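Local coordinates for fusolin (Unidentified entomopoxvirus, PDB 4OW5), which enhances the virulence of entomopoxviruses, crystallises in vivo into viral spindles, and carries a chitin-binding domain related to lytic polysaccharide monooxygenases, at residues V132-E137 / V200-R205; F138-I143 / S187-N192; E150-V155 / V165-L170. All coordinates share one frame; numbering follows the deposited sequence.

Overall arrangement
All three contacts lie in the chitin-binding domain, which has a fibronectin type III-like fold. Contacts 1 and 2 share strand 131-140, their centres about 20 Å apart: contact 1 pairs its first half with strand 194-203, and contact 2 ties its far end by a disulfide to the loop before that strand. Glu137 of contact 1 bonds to Ser187 and Gln188 of contact 2. Contact 3, centred about 15 Å from contact 1 and about 24 Å from contact 2, belongs to the other sheet, where strand 147-154 turns back into strand 170-176; it closes the shortest loop of the three. Phe136 packing on Ile151 joins the two sheets, while contact 2 lies beside His1 and His144, metal ligands in other crystals of this protein.

Contact 1 of 3, residues V132-E137 / V200-R205; sequences VPIEFE and VGIPVR. With EDO (1,2-ethanediol), chain G.
Ile202 packs against Ile134 and Phe136 on the apolar side of this strand pair. With CG1 of Ile202 anti to the carbonyl carbon (chi1 -55°), that atom lies 3.7 Å from CG1 of Ile134, while CD1 of Ile202 meets the ring of Phe136 at the edge, 3.8 Å from CE2, the two side chains reaching toward each other tip to tip. Val200 completes the group, its CG2 lying 3.8 Å from CD2 of Phe136. The same ring has one face touched from within its own strand by CD1 of Ile134, offset toward the rim, and is thereby wedged among three aliphatic side chains. Beyond the pairing, CG2 of Val132 and CG2 of Val204 come within 3.6 Å.

What sets these side chains in place is the backbone ladder behind them. Val132 and Ile202 bond reciprocally, as do Ile134 and Val200, all four N-H groups pointing nearly straight at their acceptors. The bond from Ile202 N to Val132 O, at 2.8 Å, arrives well above the carbonyl plane. Between these hydrogen-bonded pairs Pro133 faces Gly201 in a non-hydrogen-bonded pair, and its CA-H adds a contact to Val200 O, which already accepts from Ile134 N; CA of Pro133 and this oxygen are 3.4 Å apart.

On the side of Pro133 and Glu135, the second subunit packs against the strand, Arg357 and His352 of that subunit lying on Pro133 and Glu135 respectively; the Glu135 carboxylate also forms a salt bridge with Arg184. On the other side, Ile151, Ile153 and Ile173 from the facing sheet close over Phe136, Val200 and Ile202. The arrangement is an antiparallel strand pair contributing to the core between the two sheets of a fibronectin type III-like beta sandwich.

Contact 2 of 3, residues F138-I143 / S187-N192; sequences FCPTAI and SQCNAN. Unlike the reference sequence in segment 187-192: Asn192 (reference His). With EDO (1,2-ethanediol), chain F.
Cys139 and Cys189 face each other directly and are joined through SG atoms 2.1 Å apart. Each SG is anti to its own backbone N (chi1 -176° in Cys139, 178° in Cys189), and the bridge turns through a chi3 of 66°. CB of Ala191 comes in beside the bridge, 4.1 Å from Cys139 SG, and also meets CG2 of Thr141 at 3.7 Å. The disulfide thus pins the loop ahead of strand 194-203 to the end of strand 131-140, where the beta sandwich gives way to the metal-site surface typical of lytic polysaccharide monooxygenases. Thr141 lies next to His1, which binds copper or zinc in other crystals of this protein, though no metal is bound to this chain, and its OG1 is bonded to Asn67. A water donates to both Thr141 O and Ala191 O, bridging the two backbones beyond the disulfide. Asn192, which differs from the reference histidine, lies against Pro140 O with ND2 2.9 Å from it, and its OD1 accepts from Leu194 N. The side chain of Ile143 crosses that of Asn192 at a slant, its CD1 3.9 Å from ND2. At the loop's start, Ser187 OG accepts from Cys189 N in an ST turn and also bonds to Glu137.

Contact 3 of 3, residues E150-V155 / V165-L170; sequences EIYITV and VTWQQL. With EDO (1,2-ethanediol), chain H.
Leu170 and Tyr152 have the largest areas buried here, and they meet with side chains crossing at about a right angle. CD2 of Leu170 lies 3.9 Å from CB of Tyr152 and equally close to CG2 of Thr154, so this one methyl touches two residues of the strand. The phenol ring, its CG anti to the carbonyl carbon (chi1 -58°), then presents a face to Trp167. CZ3 of Trp167 comes down over that face, offset toward the rim and 3.7 Å from CZ of Tyr152, making an edge-to-face pair with planes at 78°. Trp167 is fixed in turn by its NE1, which bonds to Val88 O, and by a second edge-to-face pair with Tyr212.

Gln169 works through its backbone. Its O accepts from Val155 N at 2.7 Å, a short bond with an N-H angle of 155°, and the CA-H of Thr154 also approaches this oxygen, CA to O being 3.2 Å. Both valine methyls lie against the same carbonyl, CG1 at 3.4 Å from the oxygen. Thr154 OG1 accepts from Val210 N, and the backbone O of Thr154 accepts from Arg205 NH2. A single 3-10 turn at 167-169 leads into strand 170-176, making this the mouth of a loop connecting two antiparallel neighbours in the second sheet of the beta sandwich.

Contact 1 of 3, residues V132-E137 / V200-R205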
loop_
_atom_site.group_PDB
_atom_site.type_symbol
_atom_site.label_atom_id
_atom_site.label_comp_id
_atom_site.label_asym_id
_atom_site.label_seq_id
_atom_site.Cartn_x
_atom_site.Cartn_y
_atom_site.Cartn_z
ATOM N N VAL A 132 -6.645 -5.927 -14.810
ATOM C CA VAL A 132 -6.983 -7.225 -14.222
ATOM C C VAL A 132 -8.468 -7.457 -14.451
ATOM O O VAL A 132 -9.288 -6.678 -13.940
ATOM C CB VAL A 132 -6.647 -7.297 -12.706
ATOM C CG1 VAL A 132 -7.150 -8.591 -12.090
ATOM C CG2 VAL A 132 -5.153 -7.161 -12.465
ATOM N N PRO A 133 -8.869 -8.504 -15.190
ATOM C CA PRO A 133 -10.311 -8.765 -15.315
ATOM C C PRO A 133 -10.914 -9.279 -14.023
ATOM O O PRO A 133 -10.336 -10.153 -13.388
ATOM C CB PRO A 133 -10.384 -9.846 -16.382
ATOM C CG PRO A 133 -9.109 -10.560 -16.274
ATOM C CD PRO A 133 -8.073 -9.524 -15.900
ATOM N N ILE A 134 -12.037 -8.711 -13.607
ATOM C CA ILE A 134 -12.776 -9.244 -12.481
ATOM C C ILE A 134 -14.171 -9.552 -12.984
ATOM O O ILE A 134 -14.765 -8.740 -13.689
ATOM C CB ILE A 134 -12.771 -8.380 -11.198
ATOM C CG1 ILE A 134 -13.766 -7.230 -11.214
ATOM C CG2 ILE A 134 -11.366 -7.930 -10.867
ATOM C CD1 ILE A 134 -13.842 -6.467 -9.858
ATOM N N GLU A 135 -14.720 -10.687 -12.566
ATOM C CA GLU A 135 -16.081 -10.981 -12.917
ATOM C C GLU A 135 -16.993 -10.440 -11.804
ATOM O O GLU A 135 -17.134 -11.051 -10.760
ATOM C CB GLU A 135 -16.306 -12.459 -13.186
ATOM C CG GLU A 135 -17.694 -12.717 -13.732
ATOM C CD GLU A 135 -18.052 -14.184 -13.812
ATOM O OE1 GLU A 135 -18.038 -14.861 -12.756
ATOM O OE2 GLU A 135 -18.465 -14.628 -14.906
ATOM N N PHE A 136 -17.607 -9.308 -12.060
ATOM C CA PHE A 136 -18.555 -8.681 -11.169
ATOM C C PHE A 136 -19.749 -9.573 -10.946
ATOM O O PHE A 136 -20.238 -10.185 -11.896
ATOM C CB PHE A 136 -19.061 -7.327 -11.726
ATOM C CG PHE A 136 -18.142 -6.167 -11.489
ATOM C CD1 PHE A 136 -18.281 -5.377 -10.367
ATOM C CD2 PHE A 136 -17.147 -5.852 -12.403
ATOM C CE1 PHE A 136 -17.450 -4.281 -10.158
ATOM C CE2 PHE A 136 -16.296 -4.768 -12.180
ATOM C CZ PHE A 136 -16.472 -3.975 -11.073
ATOM N N GLU A 137 -20.234 -9.627 -9.710
ATOM C CA GLU A 137 -21.484 -10.300 -9.362
ATOM C C GLU A 137 -22.330 -9.315 -8.577
ATOM O O GLU A 137 -21.885 -8.770 -7.551
ATOM C CB GLU A 137 -21.254 -11.612 -8.568
ATOM C CG GLU A 137 -22.530 -12.426 -8.447
ATOM C CD GLU A 137 -22.482 -13.619 -7.512
ATOM O OE1 GLU A 137 -22.161 -13.417 -6.321
ATOM O OE2 GLU A 137 -22.847 -14.738 -7.941
ATOM N N VAL A 200 -15.140 -7.127 -16.335
ATOM C CA VAL A 200 -14.620 -5.802 -16.653
ATOM C C VAL A 200 -13.151 -5.839 -16.364
ATOM O O VAL A 200 -12.756 -6.438 -15.353
ATOM C CB VAL A 200 -15.326 -4.688 -15.834
ATOM C CG1 VAL A 200 -14.809 -3.305 -16.222
ATOM C CG2 VAL A 200 -16.825 -4.767 -15.997
ATOM N N GLY A 201 -12.357 -5.225 -17.244
ATOM C CA GLY A 201 -10.935 -5.080 -17.043
ATOM C C GLY A 201 -10.757 -3.933 -16.081
ATOM O O GLY A 201 -11.217 -2.834 -16.358
ATOM N N ILE A 202 -10.193 -4.194 -14.922
ATOM C CA ILE A 202 -9.987 -3.156 -13.898
ATOM C C ILE A 202 -8.603 -2.580 -14.046
ATOM O O ILE A 202 -7.647 -3.340 -13.933
ATOM C CB ILE A 202 -10.183 -3.753 -12.484
ATOM C CG1 ILE A 202 -11.564 -4.440 -12.365
ATOM C CG2 ILE A 202 -10.004 -2.674 -11.408
ATOM C CD1 ILE A 202 -12.773 -3.511 -12.569
ATOM N N PRO A 203 -8.458 -1.254 -14.246
ATOM C CA PRO A 203 -7.107 -0.671 -14.311
ATOM C C PRO A 203 -6.361 -0.963 -13.018
ATOM O O PRO A 203 -6.921 -0.833 -11.930
ATOM C CB PRO A 203 -7.363 0.845 -14.497
ATOM C CG PRO A 203 -8.773 0.928 -15.007
ATOM C CD PRO A 203 -9.502 -0.219 -14.399
ATOM N N VAL A 204 -5.126 -1.401 -13.136
ATOM C CA VAL A 204 -4.377 -1.684 -11.974
ATOM C C VAL A 204 -4.108 -0.307 -11.277
ATOM O O VAL A 204 -4.164 0.778 -11.886
ATOM C CB VAL A 204 -3.124 -2.557 -12.269
ATOM C CG1 VAL A 204 -2.310 -2.809 -11.018
ATOM C CG2 VAL A 204 -3.564 -3.902 -12.816
ATOM N N ARG A 205 -4.160 -0.376 -9.984
ATOM C CA ARG A 205 -3.938 0.748 -9.079
ATOM C C ARG A 205 -2.859 0.286 -8.147
ATOM O O ARG A 205 -2.817 -0.901 -7.799
ATOM C CB ARG A 205 -5.237 1.080 -8.326
ATOM C CG ARG A 205 -6.307 1.756 -9.177
ATOM C CD ARG A 205 -6.108 3.233 -9.244
ATOM N NE ARG A 205 -7.136 3.913 -10.040
ATOM C CZ ARG A 205 -7.136 4.006 -11.363
ATOM N NH1 ARG A 205 -6.168 3.447 -12.079
ATOM N NH2 ARG A 205 -8.102 4.661 -11.986
HETATM C C1 EDO G . -6.557 5.423 -15.035
HETATM O O1 EDO G . -7.684 4.574 -14.867
HETATM C C2 EDO G . -5.331 4.574 -15.436
HETATM O O2 EDO G . -4.182 5.063 -14.755
#

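Contact 2 of 3, residues F138-I143 / S187-N192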
loop_
_atom_site.group_PDB
_atom_site.type_symbol
_atom_site.label_atom_id
_atom_site.label_comp_id
_atom_site.label_asym_id
_atom_site.label_seq_id
_atom_site.Cartn_x
_atom_site.Cartn_y
_atom_site.Cartn_z
ATOM N N PHE A 138 -23.485 -8.980 -9.120
ATOM C CA PHE A 138 -24.455 -8.115 -8.474
ATOM C C PHE A 138 -25.667 -8.997 -8.121
ATOM O O PHE A 138 -26.209 -9.702 -8.986
ATOM C CB PHE A 138 -24.810 -6.930 -9.359
ATOM C CG PHE A 138 -25.596 -5.883 -8.616
ATOM C CD1 PHE A 138 -26.974 -5.969 -8.518
ATOM C CD2 PHE A 138 -24.955 -4.817 -7.993
ATOM C CE1 PHE A 138 -27.694 -5.034 -7.773
ATOM C CE2 PHE A 138 -25.687 -3.847 -7.317
ATOM C CZ PHE A 138 -27.055 -3.976 -7.191
ATOM N N CYS A 139 -26.049 -8.964 -6.865
ATOM C CA CYS A 139 -27.074 -9.792 -6.258
ATOM C C CYS A 139 -28.410 -9.055 -6.196
ATOM O O CYS A 139 -28.586 -8.199 -5.324
ATOM C CB CYS A 139 -26.601 -10.206 -4.870
ATOM S SG CYS A 139 -27.701 -11.336 -3.984
ATOM N N PRO A 140 -29.388 -9.389 -7.073
ATOM C CA PRO A 140 -30.694 -8.718 -6.980
ATOM C C PRO A 140 -31.571 -9.452 -5.980
ATOM O O PRO A 140 -31.823 -10.638 -6.154
ATOM C CB PRO A 140 -31.241 -8.828 -8.396
ATOM C CG PRO A 140 -30.674 -10.143 -8.906
ATOM C CD PRO A 140 -29.380 -10.389 -8.165
ATOM N N THR A 141 -31.990 -8.783 -4.912
ATOM C CA THR A 141 -32.899 -9.402 -3.963
ATOM C C THR A 141 -34.330 -9.347 -4.552
ATOM O O THR A 141 -35.177 -10.143 -4.159
ATOM C CB THR A 141 -32.776 -8.758 -2.598
ATOM O OG1 THR A 141 -33.145 -7.396 -2.672
ATOM C CG2 THR A 141 -31.370 -8.878 -2.036
ATOM N N ALA A 142 -34.607 -8.356 -5.429
ATOM C CA ALA A 142 -35.853 -8.228 -6.181
ATOM C C ALA A 142 -35.483 -8.060 -7.633
ATOM O O ALA A 142 -34.692 -7.178 -7.965
ATOM C CB ALA A 142 -36.663 -7.049 -5.714
ATOM N N ILE A 143 -36.077 -8.853 -8.499
ATOM C CA ILE A 143 -35.777 -8.805 -9.931
ATOM C C ILE A 143 -36.492 -7.631 -10.601
ATOM O O ILE A 143 -37.709 -7.530 -10.536
ATOM C CB ILE A 143 -36.132 -10.154 -10.613
ATOM C CG1 ILE A 143 -35.333 -11.334 -9.993
ATOM C CG2 ILE A 143 -35.892 -10.065 -12.133
ATOM C CD1 ILE A 143 -33.838 -11.241 -10.192
ATOM N N SER A 187 -21.622 -19.051 -5.772
ATOM C CA SER A 187 -22.052 -17.673 -5.657
ATOM C C SER A 187 -22.073 -17.149 -4.241
ATOM O O SER A 187 -22.427 -17.846 -3.292
ATOM C CB SER A 187 -23.437 -17.488 -6.238
ATOM O OG SER A 187 -23.856 -16.150 -6.014
ATOM N N GLN A 188 -21.790 -15.863 -4.150
ATOM C CA GLN A 188 -21.807 -15.085 -2.925
ATOM C C GLN A 188 -23.229 -14.517 -2.625
ATOM O O GLN A 188 -23.418 -13.870 -1.593
ATOM C CB GLN A 188 -20.790 -13.930 -3.084
ATOM C CG GLN A 188 -19.318 -14.346 -2.943
ATOM C CD GLN A 188 -19.017 -14.831 -1.534
ATOM O OE1 GLN A 188 -19.187 -14.097 -0.556
ATOM N NE2 GLN A 188 -18.556 -16.070 -1.379
ATOM N N CYS A 189 -24.186 -14.717 -3.553
ATOM C CA CYS A 189 -25.553 -14.227 -3.514
ATOM C C CYS A 189 -26.492 -15.371 -3.094
ATOM O O CYS A 189 -26.788 -16.235 -3.920
ATOM C CB CYS A 189 -25.910 -13.688 -4.901
ATOM S SG CYS A 189 -27.613 -13.079 -5.070
ATOM N N ASN A 190 -26.918 -15.403 -1.809
ATOM C CA ASN A 190 -27.860 -16.422 -1.309
ATOM C C ASN A 190 -29.308 -15.910 -1.370
ATOM O O ASN A 190 -30.236 -16.688 -1.199
ATOM C CB ASN A 190 -27.512 -16.871 0.118
ATOM C CG ASN A 190 -27.392 -15.767 1.160
ATOM O OD1 ASN A 190 -28.102 -14.754 1.131
ATOM N ND2 ASN A 190 -26.487 -15.942 2.121
ATOM N N ALA A 191 -29.510 -14.619 -1.627
ATOM C CA ALA A 191 -30.846 -14.032 -1.656
ATOM C C ALA A 191 -31.640 -14.376 -2.910
ATOM O O ALA A 191 -32.858 -14.247 -2.888
ATOM C CB ALA A 191 -30.739 -12.519 -1.526
ATOM N N ASN A 192 -31.001 -14.868 -3.972
ATOM C CA ASN A 192 -31.710 -15.158 -5.224
ATOM C C ASN A 192 -31.031 -16.262 -6.038
ATOM O O ASN A 192 -29.850 -16.490 -5.820
ATOM C CB ASN A 192 -31.696 -13.865 -6.054
ATOM C CG ASN A 192 -32.930 -13.667 -6.920
ATOM O OD1 ASN A 192 -33.154 -14.383 -7.884
ATOM N ND2 ASN A 192 -33.765 -12.687 -6.601
HETATM C C1 EDO F . -22.359 -13.371 1.600
HETATM O O1 EDO F . -23.715 -13.410 1.178
HETATM C C2 EDO F . -21.840 -11.903 1.600
HETATM O O2 EDO F . -22.564 -11.112 0.660
HETATM O O HOH W 1 -34.746 -12.244 -2.283
#

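Contact 3 of 3, residues E150-V155 / V165-L170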
loop_
_atom_site.group_PDB
_atom_site.type_symbol
_atom_site.label_atom_id
_atom_site.label_comp_id
_atom_site.label_asym_id
_atom_site.label_seq_id
_atom_site.Cartn_x
_atom_site.Cartn_y
_atom_site.Cartn_z
ATOM N N GLU A 150 -23.827 0.924 -14.647
ATOM C CA GLU A 150 -22.653 1.745 -14.874
ATOM C C GLU A 150 -21.686 1.403 -13.799
ATOM O O GLU A 150 -22.103 1.242 -12.656
ATOM C CB GLU A 150 -22.949 3.234 -14.892
ATOM C CG GLU A 150 -23.880 3.631 -15.996
ATOM C CD GLU A 150 -24.146 5.114 -16.069
ATOM O OE1 GLU A 150 -24.253 5.740 -14.992
ATOM O OE2 GLU A 150 -24.302 5.643 -17.191
ATOM N N ILE A 151 -20.415 1.215 -14.151
ATOM C CA ILE A 151 -19.369 0.903 -13.176
ATOM C C ILE A 151 -18.296 1.946 -13.354
ATOM O O ILE A 151 -17.913 2.262 -14.492
ATOM C CB ILE A 151 -18.827 -0.538 -13.312
ATOM C CG1 ILE A 151 -19.975 -1.575 -13.300
ATOM C CG2 ILE A 151 -17.758 -0.836 -12.232
ATOM C CD1 ILE A 151 -19.504 -3.039 -13.502
ATOM N N TYR A 152 -17.838 2.488 -12.227
ATOM C CA TYR A 152 -16.804 3.491 -12.142
ATOM C C TYR A 152 -15.672 3.055 -11.256
ATOM O O TYR A 152 -15.884 2.288 -10.331
ATOM C CB TYR A 152 -17.354 4.805 -11.583
ATOM C CG TYR A 152 -18.488 5.393 -12.387
ATOM C CD1 TYR A 152 -18.260 6.419 -13.293
ATOM C CD2 TYR A 152 -19.797 4.969 -12.199
ATOM C CE1 TYR A 152 -19.296 6.982 -14.023
ATOM C CE2 TYR A 152 -20.846 5.528 -12.919
ATOM C CZ TYR A 152 -20.587 6.516 -13.856
ATOM O OH TYR A 152 -21.583 7.102 -14.583
ATOM N N ILE A 153 -14.481 3.605 -11.495
ATOM C CA ILE A 153 -13.288 3.384 -10.682
ATOM C C ILE A 153 -12.754 4.753 -10.262
ATOM O O ILE A 153 -12.753 5.707 -11.065
ATOM C CB ILE A 153 -12.187 2.526 -11.368
ATOM C CG1 ILE A 153 -11.043 2.239 -10.366
ATOM C CG2 ILE A 153 -11.613 3.221 -12.627
ATOM C CD1 ILE A 153 -10.063 1.231 -10.828
ATOM N N THR A 154 -12.306 4.851 -9.020
ATOM C CA THR A 154 -11.718 6.095 -8.555
ATOM C C THR A 154 -10.411 6.427 -9.333
ATOM O O THR A 154 -9.679 5.536 -9.768
ATOM C CB THR A 154 -11.457 6.101 -7.060
ATOM O OG1 THR A 154 -10.845 4.866 -6.686
ATOM C CG2 THR A 154 -12.721 6.375 -6.244
ATOM N N VAL A 155 -10.173 7.713 -9.496
ATOM C CA VAL A 155 -8.968 8.259 -10.142
ATOM C C VAL A 155 -7.748 7.842 -9.310
ATOM O O VAL A 155 -7.886 7.653 -8.103
ATOM C CB VAL A 155 -9.001 9.791 -10.362
ATOM C CG1 VAL A 155 -10.132 10.206 -11.309
ATOM C CG2 VAL A 155 -9.073 10.567 -9.043
ATOM N N VAL A 165 -15.864 10.076 -1.622
ATOM C CA VAL A 165 -15.923 9.735 -3.043
ATOM C C VAL A 165 -16.828 10.777 -3.712
ATOM O O VAL A 165 -17.934 11.014 -3.214
ATOM C CB VAL A 165 -16.490 8.284 -3.249
ATOM C CG1 VAL A 165 -16.842 8.036 -4.710
ATOM C CG2 VAL A 165 -15.511 7.227 -2.754
ATOM N N THR A 166 -16.410 11.335 -4.846
ATOM C CA THR A 166 -17.185 12.326 -5.606
ATOM C C THR A 166 -17.200 11.960 -7.087
ATOM O O THR A 166 -16.292 11.262 -7.544
ATOM C CB THR A 166 -16.583 13.744 -5.415
ATOM O OG1 THR A 166 -15.298 13.787 -6.014
ATOM C CG2 THR A 166 -16.510 14.173 -3.940
ATOM N N TRP A 167 -18.168 12.494 -7.848
ATOM C CA TRP A 167 -18.256 12.218 -9.284
ATOM C C TRP A 167 -16.985 12.717 -10.012
ATOM O O TRP A 167 -16.517 12.033 -10.928
ATOM C CB TRP A 167 -19.540 12.785 -9.908
ATOM C CG TRP A 167 -20.787 12.088 -9.486
ATOM C CD1 TRP A 167 -21.734 12.540 -8.612
ATOM C CD2 TRP A 167 -21.239 10.804 -9.937
ATOM N NE1 TRP A 167 -22.747 11.618 -8.500
ATOM C CE2 TRP A 167 -22.453 10.530 -9.275
ATOM C CE3 TRP A 167 -20.668 9.803 -10.716
ATOM C CZ2 TRP A 167 -23.173 9.356 -9.491
ATOM C CZ3 TRP A 167 -21.386 8.635 -10.931
ATOM C CH2 TRP A 167 -22.644 8.445 -10.363
ATOM N N GLN A 168 -16.337 13.801 -9.520
ATOM C CA GLN A 168 -15.113 14.316 -10.148
ATOM C C GLN A 168 -13.921 13.376 -9.933
ATOM O O GLN A 168 -12.935 13.517 -10.639
ATOM C CB GLN A 168 -14.785 15.742 -9.671
ATOM C CG GLN A 168 -15.828 16.754 -10.132
ATOM C CD GLN A 168 -16.810 17.082 -9.016
ATOM O OE1 GLN A 168 -17.163 16.236 -8.179
ATOM N NE2 GLN A 168 -17.262 18.320 -8.960
ATOM N N GLN A 169 -13.994 12.418 -8.987
ATOM C CA GLN A 169 -12.942 11.426 -8.779
ATOM C C GLN A 169 -13.253 10.055 -9.371
ATOM O O GLN A 169 -12.478 9.141 -9.117
ATOM C CB GLN A 169 -12.694 11.222 -7.278
ATOM C CG GLN A 169 -12.112 12.455 -6.622
ATOM C CD GLN A 169 -12.058 12.217 -5.136
ATOM O OE1 GLN A 169 -13.109 12.139 -4.458
ATOM N NE2 GLN A 169 -10.860 11.979 -4.632
ATOM N N LEU A 170 -14.336 9.910 -10.151
ATOM C CA LEU A 170 -14.779 8.659 -10.752
ATOM C C LEU A 170 -14.630 8.648 -12.286
ATOM O O LEU A 170 -15.004 9.595 -12.947
ATOM C CB LEU A 170 -16.269 8.417 -10.394
ATOM C CG LEU A 170 -16.529 8.020 -8.949
ATOM C CD1 LEU A 170 -18.013 7.984 -8.674
ATOM C CD2 LEU A 170 -15.796 6.747 -8.579
HETATM C C1 EDO H . -16.963 7.706 0.627
HETATM O O1 EDO H . -17.372 9.012 0.409
HETATM C C2 EDO H . -15.895 7.599 1.722
HETATM O O2 EDO H . -15.151 6.456 1.373
#